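Local coordinates for protein spaetzle C-106 (Drosophila melanogaster, PDB 3E07) that acts as a disulfide-linked dimeric cytokine that binds the Toll receptor, inducing the antifungal peptide drosomycin and helping set dorsal-ventral polarity in the embryo, at residues I42-C47 with F93-C98. Residues are numbered along the deposited sequence; the frame is centred on the assembly and turned at random.
Sequences IQIEEC and FKIPSC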
loop_
_atom_site.group_PDB
_atom_site.type_symbol
_atom_site.label_atom_id
_atom_site.label_comp_id
_atom_site.label_asym_id
_atom_site.label_seq_id
_atom_site.Cartn_x
_atom_site.Cartn_y
_atom_site.Cartn_z
ATOM N N ILE A 42 6.393 -9.925 8.429
ATOM C CA ILE A 42 5.969 -8.695 7.783
ATOM C C ILE A 42 4.931 -8.899 6.690
ATOM O O ILE A 42 5.150 -9.673 5.758
ATOM C CB ILE A 42 7.204 -7.975 7.184
ATOM C CG1 ILE A 42 8.177 -7.623 8.313
ATOM C CG2 ILE A 42 6.777 -6.732 6.409
ATOM C CD1 ILE A 42 9.507 -7.087 7.842
ATOM N N GLN A 43 3.804 -8.203 6.812
ATOM C CA GLN A 43 2.741 -8.275 5.809
ATOM C C GLN A 43 3.111 -7.475 4.564
ATOM O O GLN A 43 3.364 -6.276 4.660
ATOM C CB GLN A 43 1.444 -7.699 6.365
ATOM C CG GLN A 43 0.572 -8.680 7.115
ATOM C CD GLN A 43 -0.706 -8.036 7.595
ATOM O OE1 GLN A 43 -1.160 -7.043 7.024
ATOM N NE2 GLN A 43 -1.305 -8.604 8.636
ATOM N N ILE A 44 3.152 -8.121 3.401
ATOM C CA ILE A 44 3.474 -7.395 2.182
ATOM C C ILE A 44 2.473 -7.604 1.052
ATOM O O ILE A 44 1.685 -8.553 1.068
ATOM C CB ILE A 44 4.886 -7.740 1.643
ATOM C CG1 ILE A 44 4.892 -9.101 0.951
ATOM C CG2 ILE A 44 5.883 -7.688 2.767
ATOM C CD1 ILE A 44 6.226 -9.449 0.286
ATOM N N GLU A 45 2.487 -6.682 0.093
ATOM C CA GLU A 45 1.629 -6.776 -1.075
ATOM C C GLU A 45 2.472 -6.597 -2.325
ATOM O O GLU A 45 2.998 -5.509 -2.577
ATOM C CB GLU A 45 0.535 -5.714 -1.071
ATOM C CG GLU A 45 -0.279 -5.785 -2.356
ATOM C CD GLU A 45 -1.580 -5.021 -2.300
ATOM O OE1 GLU A 45 -2.390 -5.301 -1.390
ATOM O OE2 GLU A 45 -1.802 -4.150 -3.174
ATOM N N GLU A 46 2.598 -7.661 -3.106
ATOM C CA GLU A 46 3.374 -7.613 -4.344
ATOM C C GLU A 46 2.451 -7.540 -5.550
ATOM O O GLU A 46 1.374 -8.138 -5.546
ATOM C CB GLU A 46 4.218 -8.879 -4.505
ATOM C CG GLU A 46 5.317 -9.091 -3.501
ATOM C CD GLU A 46 6.038 -10.407 -3.741
ATOM O OE1 GLU A 46 5.414 -11.474 -3.536
ATOM O OE2 GLU A 46 7.220 -10.380 -4.152
ATOM N N CYS A 47 2.868 -6.823 -6.587
ATOM C CA CYS A 47 2.076 -6.771 -7.809
ATOM C C CYS A 47 2.226 -8.137 -8.472
ATOM O O CYS A 47 3.311 -8.718 -8.451
ATOM C CB CYS A 47 2.627 -5.734 -8.784
ATOM S SG CYS A 47 2.147 -3.996 -8.548
ATOM N N PHE A 93 15.595 -2.021 4.167
ATOM C CA PHE A 93 15.120 -2.600 2.910
ATOM C C PHE A 93 13.704 -2.093 2.583
ATOM O O PHE A 93 12.950 -1.718 3.478
ATOM C CB PHE A 93 15.110 -4.125 3.030
ATOM C CG PHE A 93 14.484 -4.616 4.301
ATOM C CD1 PHE A 93 13.111 -4.539 4.487
ATOM C CD2 PHE A 93 15.272 -5.092 5.340
ATOM C CE1 PHE A 93 12.527 -4.926 5.695
ATOM C CE2 PHE A 93 14.698 -5.483 6.553
ATOM C CZ PHE A 93 13.323 -5.397 6.729
ATOM N N LYS A 94 13.349 -2.086 1.301
ATOM C CA LYS A 94 12.033 -1.623 0.889
ATOM C C LYS A 94 11.001 -2.725 1.059
ATOM O O LYS A 94 11.282 -3.900 0.811
ATOM C CB LYS A 94 12.076 -1.116 -0.560
ATOM C CG LYS A 94 12.641 0.308 -0.666
ATOM C CD LYS A 94 12.815 0.743 -2.091
ATOM C CE LYS A 94 13.463 2.100 -2.153
ATOM N NZ LYS A 94 13.643 2.540 -3.563
ATOM N N ILE A 95 9.806 -2.336 1.487
ATOM C CA ILE A 95 8.729 -3.277 1.747
ATOM C C ILE A 95 7.571 -3.116 0.781
ATOM O O ILE A 95 6.839 -2.140 0.856
ATOM C CB ILE A 95 8.214 -3.083 3.190
ATOM C CG1 ILE A 95 9.350 -3.405 4.165
ATOM C CG2 ILE A 95 6.964 -3.931 3.443
ATOM C CD1 ILE A 95 9.150 -2.811 5.556
ATOM N N PRO A 96 7.387 -4.083 -0.136
ATOM C CA PRO A 96 6.292 -4.023 -1.117
ATOM C C PRO A 96 5.021 -3.820 -0.310
ATOM O O PRO A 96 4.682 -4.639 0.547
ATOM C CB PRO A 96 6.350 -5.395 -1.785
ATOM C CG PRO A 96 7.818 -5.754 -1.676
ATOM C CD PRO A 96 8.124 -5.353 -0.249
ATOM N N SER A 97 4.313 -2.735 -0.575
ATOM C CA SER A 97 3.146 -2.442 0.226
ATOM C C SER A 97 1.811 -2.258 -0.462
ATOM O O SER A 97 0.772 -2.432 0.164
ATOM C CB SER A 97 3.433 -1.188 1.058
ATOM O OG SER A 97 3.746 -0.075 0.219
ATOM N N CYS A 98 1.823 -1.926 -1.743
ATOM C CA CYS A 98 0.570 -1.638 -2.420
ATOM C C CYS A 98 0.785 -1.747 -3.923
ATOM O O CYS A 98 1.783 -1.272 -4.446
ATOM C CB CYS A 98 0.186 -0.205 -2.012
ATOM S SG CYS A 98 -1.387 0.594 -2.470
#
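A single backbone hydrogen bond joins two strands that belong to different sheets: Glu45 N donates to Pro96 O over 3.0 Å. It is nearly straight at the hydrogen (166°), yet the donor sits well above the carbonyl plane. The strands run 69° apart, so the pairing does not spread into a ladder; Ile42, Ile44 and Glu46 bond instead to strand 12-17, Ile95 and Ser97 to strand 65-80. Pro96 points its CB toward strand 39-47, 3.4 Å from Glu45 O, while Ile44 CB lies 3.3 Å from Pro96 O. Beyond the proline, Ile95 CG2 reaches the CG2 methyls of both Ile44 (4.0 Å) and Ile42 (4.1 Å). The Ile42 side chain crosses that of Ile95 at about a right angle, and its CD1 meets the Phe93 ring obliquely. This is the cystine-knot fold: Cys47 pairs with Cys99, tying strand 39-47 to strand 94-104, while Cys98 bonds to Cys98 of the second subunit and links the dimer. Ser97 and Cys98 form a classic beta bulge opposite His71. Glu45, extended with CG anti to its backbone N (chi1 176°), passes over this strand; its CB rests 3.5 Å from Ser97 O and its OE2 3.5 Å from Cys98 CA. That oxygen accepts a bond from Cys99 N and a salt bridge from Lys100 of the second subunit, probably keeping the buried acid ionised.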